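Local coordinates for protein nitrite transporter NirC (Salmonella enterica subsp. enterica serovar Typhimurium, PDB 4FC4) that forms an ion channel of the formate/nitrite transporter family that carries nitrite into and out of the cell across the cytoplasmic membrane, at the interface of chains A and B. Residues are numbered along the deposited sequence; one frame, centred on the assembly and turned at random. Chains: chain A/B, Nitrite transporter NirC.

Contact 1: the interface of chains A and B. Residues chain A 162-163, 166, 170, 186; chain B 37, 40, 67, 71, 75.
Helix 150-172 of chain A, with A:Cys186 of helix 176-193 behind it, packs against helices 24-51 and 67-75 of chain B. A:Leu166 carries much of the contact by spreading its two methyls over B:Tyr37. CD2 lies by the hydroxyl end of the ring, 3.3 Å from B:Tyr37 CZ, while CD1 sits by the CD1-CE1 bond, 3.6 Å from B:Tyr37 CE1. CD1 of A:Leu166 also meets B:Leu40 CD1 (3.9 Å) and B:Leu71 CD1, touching both helices of chain B. A:Leu163 and B:Leu40 run past each other in opposite directions, with A:Leu163 CD2 3.9 Å from B:Leu40 CD1. A:Met170, bent at chi3 (-70°), crosses B:Leu71 at about a right angle and sets its terminal methyl CE 3.3 Å from B:Leu71 CD2, while its CG rests on B:Ala75. Polar atoms meet through water 1: the indole N-H of A:Trp162 holds it in the ring plane (NE1 to O 2.7 Å, 156° at the hydrogen), and the phenol OH of B:Tyr37 lies 2.9 Å from the same oxygen. The two side chains cross at about a right angle, with NE1 at the edge of the tyrosine ring. The site is a largely apolar helix-to-helix seam that joins neighbouring protomers of the five-chain channel assembly.

Contact 2: the interface of chains A and B. Residues chain A 192-193, 195; chain B 40, 43-44, 47, 123.
A:Tyr195 points its phenol tip across the interface at B:Ile43, the two side chains crossing at about a right angle. Its OH is 3.4 Å from B:Ile43 CD1 and also touches CG2; with CG1 anti to the carbonyl carbon (chi1 -64°) and CG2 anti to the backbone N, both branches of the isoleucine reach the oxygen. The side chain of B:Tyr123 crosses that of A:Tyr195 at about a right angle, and the rings meet edge to edge, B:Tyr123 CD1 lying 4.0 Å from A:Tyr195 CE1. One face of the A:Tyr195 ring is backed near its rim by CB of A:Ser193. A:Ala192 CB packs on B:Leu44 CD1 (3.8 Å), and A:Ser193 OG lies near B:Leu44 CA. Water 3 lies 2.8 Å from A:Tyr195 OH and also contacts the A:Ser193 hydroxyl and the carbonyl O of B:Leu40. Water 2 bridges the carbonyl O of A:Ser193 to B:Thr47 OG1 and to B:Tyr123 OH, the last at 2.6 Å and in the plane of that ring. B:Thr47 OG1 donates to B:Ile43 O (2.6 Å) from 40° above the carbonyl plane, which probably helps hold the hydroxyl beside water 2. The site lies where helix 176-193 of chain A ends and its following loop meets helices 24-51 and 98-125 of chain B.

Contact 3: the interface of chains A and B. Residues chain A 163, 185-186, 188-189, 192-193; chain B 44, 48, 64, 67.
A:Trp185 lays its indole against B:Ile67 in a helix-packing contact between two protomers of a formate/nitrite transporter family channel. The indole lies over the start of helix 67-75 of chain B: the backbone N of B:Ile67 sits 3.5 Å above the ring plane, offset toward its rim, and B:Ile67 CB is 3.6 Å from A:Trp185 CE3. The side chains of A:Trp185 and B:Ile67 slide past each other in opposite directions. B:Thr64 comes to the ring's edge, its CA in plane and 3.7 Å from A:Trp185 CZ3. B:Ile67 has CG1 anti to its backbone N (chi1 176°), an arm that carries CD1 to helix 176-193 of chain A, near A:Trp185 O and 3.6 Å from A:Ala189 CB. From helix 24-51 of chain B, B:Leu44 sets CD2 against A:Ala189 CA (3.8 Å) and also meets A:Leu188 CG, crossing the latter at about a right angle. B:Leu48 CD2 adds a methyl to A:Ala192 CB, 3.8 Å away. Further out, A:Ser193 OG donates to A:Ala189 O (2.7 Å, in the carbonyl plane, 150° at the oxygen), turning its hydroxyl back onto its own helix beside B:Leu44. On the other flank, A:Cys186 SG makes a weak hydrogen bond to A:Leu163 O, linking helices 176-193 and 150-172 within chain A.

Contact 1: the interface of chains A and B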
loop_
_atom_site.group_PDB
_atom_site.type_symbol
_atom_site.label_atom_id
_atom_site.label_comp_id
_atom_site.label_asym_id
_atom_site.label_seq_id
_atom_site.Cartn_x
_atom_site.Cartn_y
_atom_site.Cartn_z
ATOM N N TRP A 162 0.782 -7.589 23.935
ATOM C CA TRP A 162 1.612 -8.517 23.178
ATOM C C TRP A 162 1.776 -7.916 21.763
ATOM O O TRP A 162 2.875 -7.687 21.281
ATOM C CB TRP A 162 0.967 -9.897 23.144
ATOM C CG TRP A 162 1.983 -10.975 22.998
ATOM C CD1 TRP A 162 3.315 -10.823 22.633
ATOM C CD2 TRP A 162 1.782 -12.425 23.115
ATOM N NE1 TRP A 162 3.954 -12.045 22.568
ATOM C CE2 TRP A 162 3.076 -13.047 22.839
ATOM C CE3 TRP A 162 0.695 -13.250 23.443
ATOM C CZ2 TRP A 162 3.267 -14.431 22.945
ATOM C CZ3 TRP A 162 0.900 -14.612 23.502
ATOM C CH2 TRP A 162 2.152 -15.181 23.267
ATOM N N LEU A 163 0.671 -7.628 21.109
ATOM C CA LEU A 163 0.684 -7.055 19.761
ATOM C C LEU A 163 1.297 -5.669 19.728
ATOM O O LEU A 163 2.109 -5.380 18.836
ATOM C CB LEU A 163 -0.733 -7.015 19.149
ATOM C CG LEU A 163 -1.076 -8.468 18.783
ATOM C CD1 LEU A 163 -2.573 -8.764 18.690
ATOM C CD2 LEU A 163 -0.318 -8.893 17.530
ATOM N N LEU A 166 5.079 -6.275 20.220
ATOM C CA LEU A 166 5.532 -6.935 18.982
ATOM C C LEU A 166 5.682 -5.842 17.909
ATOM O O LEU A 166 6.642 -5.839 17.138
ATOM C CB LEU A 166 4.582 -8.073 18.496
ATOM C CG LEU A 166 4.674 -9.470 19.142
ATOM C CD1 LEU A 166 3.458 -10.358 18.880
ATOM C CD2 LEU A 166 5.997 -10.197 18.828
ATOM N N MET A 170 9.337 -5.143 16.411
ATOM C CA MET A 170 9.563 -5.215 14.957
ATOM C C MET A 170 9.963 -3.830 14.347
ATOM O O MET A 170 10.806 -3.789 13.477
ATOM C CB MET A 170 8.303 -5.722 14.251
ATOM C CG MET A 170 8.000 -7.199 14.471
ATOM S SD MET A 170 6.750 -7.828 13.288
ATOM C CE MET A 170 5.259 -6.970 13.887
ATOM N N CYS A 186 -0.100 -4.641 13.472
ATOM C CA CYS A 186 -0.291 -4.967 14.862
ATOM C C CYS A 186 -1.487 -4.274 15.432
ATOM O O CYS A 186 -2.211 -4.846 16.249
ATOM C CB CYS A 186 0.966 -4.630 15.642
ATOM S SG CYS A 186 2.139 -6.010 15.483
ATOM N N TYR B 37 2.344 -16.539 17.626
ATOM C CA TYR B 37 2.289 -15.458 16.616
ATOM C C TYR B 37 1.361 -15.822 15.502
ATOM O O TYR B 37 0.499 -15.006 15.127
ATOM C CB TYR B 37 3.659 -15.136 16.040
ATOM C CG TYR B 37 4.649 -14.528 17.064
ATOM C CD1 TYR B 37 4.221 -14.082 18.345
ATOM C CD2 TYR B 37 5.993 -14.381 16.730
ATOM C CE1 TYR B 37 5.111 -13.555 19.226
ATOM C CE2 TYR B 37 6.886 -13.851 17.614
ATOM C CZ TYR B 37 6.456 -13.447 18.857
ATOM O OH TYR B 37 7.421 -12.964 19.724
ATOM N N LEU B 40 -2.161 -15.381 16.732
ATOM C CA LEU B 40 -2.695 -14.057 16.832
ATOM C C LEU B 40 -3.201 -13.681 15.427
ATOM O O LEU B 40 -4.221 -12.991 15.295
ATOM C CB LEU B 40 -1.622 -13.059 17.355
ATOM C CG LEU B 40 -1.179 -13.150 18.863
ATOM C CD1 LEU B 40 0.112 -12.404 19.089
ATOM C CD2 LEU B 40 -2.258 -12.568 19.808
ATOM N N ILE B 67 -0.065 -10.749 8.869
ATOM C CA ILE B 67 0.595 -10.517 10.147
ATOM C C ILE B 67 1.234 -11.814 10.669
ATOM O O ILE B 67 2.306 -11.777 11.291
ATOM C CB ILE B 67 -0.380 -9.866 11.163
ATOM C CG1 ILE B 67 0.284 -9.720 12.540
ATOM C CG2 ILE B 67 -1.650 -10.684 11.220
ATOM C CD1 ILE B 67 -0.375 -8.738 13.451
ATOM N N LEU B 71 5.083 -11.551 11.802
ATOM C CA LEU B 71 5.550 -11.759 13.175
ATOM C C LEU B 71 6.635 -12.804 13.224
ATOM O O LEU B 71 7.696 -12.556 13.721
ATOM C CB LEU B 71 4.386 -12.139 14.132
ATOM C CG LEU B 71 3.284 -11.071 14.379
ATOM C CD1 LEU B 71 2.190 -11.592 15.305
ATOM C CD2 LEU B 71 3.857 -9.733 14.874
ATOM N N ALA B 75 9.749 -10.373 13.839
ATOM C CA ALA B 75 10.001 -10.373 15.281
ATOM C C ALA B 75 11.047 -11.440 15.641
ATOM O O ALA B 75 11.858 -11.196 16.525
ATOM C CB ALA B 75 8.714 -10.559 16.104
HETATM O O HOH W 1 6.548 -12.906 22.494
#

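Contact 2: the interface of chains A and B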
loop_
_atom_site.group_PDB
_atom_site.type_symbol
_atom_site.label_atom_id
_atom_site.label_comp_id
_atom_site.label_asym_id
_atom_site.label_seq_id
_atom_site.Cartn_x
_atom_site.Cartn_y
_atom_site.Cartn_z
ATOM N N ALA A 192 -9.002 -5.111 15.891
ATOM C CA ALA A 192 -10.095 -5.913 15.346
ATOM C C ALA A 192 -10.327 -7.210 16.180
ATOM O O ALA A 192 -11.410 -7.763 16.111
ATOM C CB ALA A 192 -9.878 -6.240 13.892
ATOM N N SER A 193 -9.338 -7.697 16.926
ATOM C CA SER A 193 -9.575 -8.912 17.700
ATOM C C SER A 193 -10.311 -8.622 19.038
ATOM O O SER A 193 -10.722 -9.534 19.679
ATOM C CB SER A 193 -8.313 -9.706 17.975
ATOM O OG SER A 193 -7.611 -10.040 16.803
ATOM N N TYR A 195 -9.063 -6.661 21.631
ATOM C CA TYR A 195 -8.134 -6.569 22.742
ATOM C C TYR A 195 -8.136 -5.193 23.344
ATOM O O TYR A 195 -8.564 -4.252 22.708
ATOM C CB TYR A 195 -6.743 -7.021 22.368
ATOM C CG TYR A 195 -6.652 -8.391 21.741
ATOM C CD1 TYR A 195 -7.635 -9.374 21.994
ATOM C CD2 TYR A 195 -5.554 -8.733 20.931
ATOM C CE1 TYR A 195 -7.550 -10.639 21.409
ATOM C CE2 TYR A 195 -5.468 -9.977 20.324
ATOM C CZ TYR A 195 -6.457 -10.925 20.556
ATOM O OH TYR A 195 -6.345 -12.210 20.006
ATOM N N LEU B 40 -2.161 -15.381 16.732
ATOM C CA LEU B 40 -2.695 -14.057 16.832
ATOM C C LEU B 40 -3.201 -13.681 15.427
ATOM O O LEU B 40 -4.221 -12.991 15.295
ATOM C CB LEU B 40 -1.622 -13.059 17.355
ATOM C CG LEU B 40 -1.179 -13.150 18.863
ATOM C CD1 LEU B 40 0.112 -12.404 19.089
ATOM C CD2 LEU B 40 -2.258 -12.568 19.808
ATOM N N ILE B 43 -6.688 -15.618 15.060
ATOM C CA ILE B 43 -7.760 -14.978 15.796
ATOM C C ILE B 43 -8.231 -13.788 14.950
ATOM O O ILE B 43 -9.450 -13.606 14.773
ATOM C CB ILE B 43 -7.343 -14.535 17.221
ATOM C CG1 ILE B 43 -6.979 -15.771 18.079
ATOM C CG2 ILE B 43 -8.500 -13.748 17.850
ATOM C CD1 ILE B 43 -6.220 -15.499 19.356
ATOM N N LEU B 44 -7.280 -13.045 14.357
ATOM C CA LEU B 44 -7.626 -11.830 13.610
ATOM C C LEU B 44 -8.578 -12.198 12.468
ATOM O O LEU B 44 -9.657 -11.616 12.302
ATOM C CB LEU B 44 -6.383 -11.116 13.061
ATOM C CG LEU B 44 -6.673 -10.029 11.992
ATOM C CD1 LEU B 44 -7.717 -9.004 12.475
ATOM C CD2 LEU B 44 -5.369 -9.304 11.648
ATOM N N THR B 47 -12.044 -13.562 13.468
ATOM C CA THR B 47 -12.881 -12.487 13.944
ATOM C C THR B 47 -13.472 -11.741 12.762
ATOM O O THR B 47 -14.659 -11.418 12.750
ATOM C CB THR B 47 -12.038 -11.547 14.843
ATOM O OG1 THR B 47 -11.431 -12.387 15.860
ATOM C CG2 THR B 47 -12.900 -10.461 15.535
ATOM N N TYR B 123 -6.999 -16.218 24.829
ATOM C CA TYR B 123 -8.126 -15.592 24.119
ATOM C C TYR B 123 -9.454 -16.022 24.790
ATOM O O TYR B 123 -10.441 -15.263 24.934
ATOM C CB TYR B 123 -8.024 -15.947 22.629
ATOM C CG TYR B 123 -9.209 -15.490 21.837
ATOM C CD1 TYR B 123 -9.327 -14.171 21.434
ATOM C CD2 TYR B 123 -10.196 -16.383 21.502
ATOM C CE1 TYR B 123 -10.445 -13.736 20.746
ATOM C CE2 TYR B 123 -11.289 -15.979 20.801
ATOM C CZ TYR B 123 -11.410 -14.634 20.447
ATOM O OH TYR B 123 -12.515 -14.237 19.753
HETATM O O HOH W 2 -12.135 -11.928 18.617
HETATM O O HOH W 3 -5.319 -11.562 17.479
#

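Contact 3: the interface of chains A and B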
loop_
_atom_site.group_PDB
_atom_site.type_symbol
_atom_site.label_atom_id
_atom_site.label_comp_id
_atom_site.label_asym_id
_atom_site.label_seq_id
_atom_site.Cartn_x
_atom_site.Cartn_y
_atom_site.Cartn_z
ATOM N N LEU A 163 0.671 -7.628 21.109
ATOM C CA LEU A 163 0.684 -7.055 19.761
ATOM C C LEU A 163 1.297 -5.669 19.728
ATOM O O LEU A 163 2.109 -5.380 18.836
ATOM C CB LEU A 163 -0.733 -7.015 19.149
ATOM C CG LEU A 163 -1.076 -8.468 18.783
ATOM C CD1 LEU A 163 -2.573 -8.764 18.690
ATOM C CD2 LEU A 163 -0.318 -8.893 17.530
ATOM N N TRP A 185 0.046 -3.559 10.852
ATOM C CA TRP A 185 -0.408 -4.956 11.133
ATOM C C TRP A 185 -0.895 -5.157 12.520
ATOM O O TRP A 185 -1.967 -5.756 12.743
ATOM C CB TRP A 185 0.676 -5.966 10.868
ATOM C CG TRP A 185 0.724 -6.395 9.418
ATOM C CD1 TRP A 185 1.808 -6.265 8.553
ATOM C CD2 TRP A 185 -0.337 -7.028 8.613
ATOM N NE1 TRP A 185 1.533 -6.769 7.312
ATOM C CE2 TRP A 185 0.249 -7.223 7.248
ATOM C CE3 TRP A 185 -1.674 -7.444 8.851
ATOM C CZ2 TRP A 185 -0.487 -7.820 6.180
ATOM C CZ3 TRP A 185 -2.404 -8.030 7.758
ATOM C CH2 TRP A 185 -1.828 -8.209 6.470
ATOM N N CYS A 186 -0.100 -4.641 13.472
ATOM C CA CYS A 186 -0.291 -4.967 14.862
ATOM C C CYS A 186 -1.487 -4.274 15.432
ATOM O O CYS A 186 -2.211 -4.846 16.249
ATOM C CB CYS A 186 0.966 -4.630 15.642
ATOM S SG CYS A 186 2.139 -6.010 15.483
ATOM N N LEU A 188 -4.152 -3.184 13.597
ATOM C CA LEU A 188 -5.296 -3.925 12.984
ATOM C C LEU A 188 -5.616 -5.217 13.824
ATOM O O LEU A 188 -6.737 -5.408 14.275
ATOM C CB LEU A 188 -4.994 -4.297 11.527
ATOM C CG LEU A 188 -5.865 -5.352 10.865
ATOM C CD1 LEU A 188 -7.331 -4.964 10.837
ATOM C CD2 LEU A 188 -5.394 -5.655 9.465
ATOM N N ALA A 189 -4.618 -6.027 14.117
ATOM C CA ALA A 189 -4.844 -7.288 14.858
ATOM C C ALA A 189 -5.378 -7.035 16.262
ATOM O O ALA A 189 -6.276 -7.729 16.732
ATOM C CB ALA A 189 -3.564 -8.083 14.937
ATOM N N ALA A 192 -9.002 -5.111 15.891
ATOM C CA ALA A 192 -10.095 -5.913 15.346
ATOM C C ALA A 192 -10.327 -7.210 16.180
ATOM O O ALA A 192 -11.410 -7.763 16.111
ATOM C CB ALA A 192 -9.878 -6.240 13.892
ATOM N N SER A 193 -9.338 -7.697 16.926
ATOM C CA SER A 193 -9.575 -8.912 17.700
ATOM C C SER A 193 -10.311 -8.622 19.038
ATOM O O SER A 193 -10.722 -9.534 19.679
ATOM C CB SER A 193 -8.313 -9.706 17.975
ATOM O OG SER A 193 -7.611 -10.040 16.803
ATOM N N LEU B 44 -7.280 -13.045 14.357
ATOM C CA LEU B 44 -7.626 -11.830 13.610
ATOM C C LEU B 44 -8.578 -12.198 12.468
ATOM O O LEU B 44 -9.657 -11.616 12.302
ATOM C CB LEU B 44 -6.383 -11.116 13.061
ATOM C CG LEU B 44 -6.673 -10.029 11.992
ATOM C CD1 LEU B 44 -7.717 -9.004 12.475
ATOM C CD2 LEU B 44 -5.369 -9.304 11.648
ATOM N N LEU B 48 -12.665 -11.465 11.753
ATOM C CA LEU B 48 -13.158 -10.682 10.667
ATOM C C LEU B 48 -14.146 -11.492 9.826
ATOM O O LEU B 48 -15.225 -10.991 9.465
ATOM C CB LEU B 48 -11.993 -10.132 9.830
ATOM C CG LEU B 48 -11.044 -9.154 10.577
ATOM C CD1 LEU B 48 -9.859 -8.796 9.664
ATOM C CD2 LEU B 48 -11.777 -7.894 11.009
ATOM N N THR B 64 -5.763 -10.369 5.285
ATOM C CA THR B 64 -5.443 -9.891 6.634
ATOM C C THR B 64 -4.655 -10.920 7.411
ATOM O O THR B 64 -4.302 -10.675 8.559
ATOM C CB THR B 64 -6.693 -9.446 7.452
ATOM O OG1 THR B 64 -7.630 -10.544 7.535
ATOM C CG2 THR B 64 -7.386 -8.215 6.798
ATOM N N ILE B 67 -0.065 -10.749 8.869
ATOM C CA ILE B 67 0.595 -10.517 10.147
ATOM C C ILE B 67 1.234 -11.814 10.669
ATOM O O ILE B 67 2.306 -11.777 11.291
ATOM C CB ILE B 67 -0.380 -9.866 11.163
ATOM C CG1 ILE B 67 0.284 -9.720 12.540
ATOM C CG2 ILE B 67 -1.650 -10.684 11.220
ATOM C CD1 ILE B 67 -0.375 -8.738 13.451
#

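The three contacts form one continuous strip of the A-B interface. By the centres of their C-alpha atoms, contacts 2 and 3 are about 6 Å apart, contacts 1 and 3 about 9 Å, and contacts 1 and 2 about 12 Å. Contact 3 shares A:Leu163, A:Cys186 and B:Ile67 with contact 1, and A:Ala192, A:Ser193 and B:Leu44 with contact 2; B:Leu40 belongs to contacts 1 and 2. Helices 24-51 of chain B and 176-193 of chain A take part in all three. Contact 3, the middle one by these separations, joins by apolar packing two contacts that include water bridges, and the strip recurs between successive protomers of the assembly.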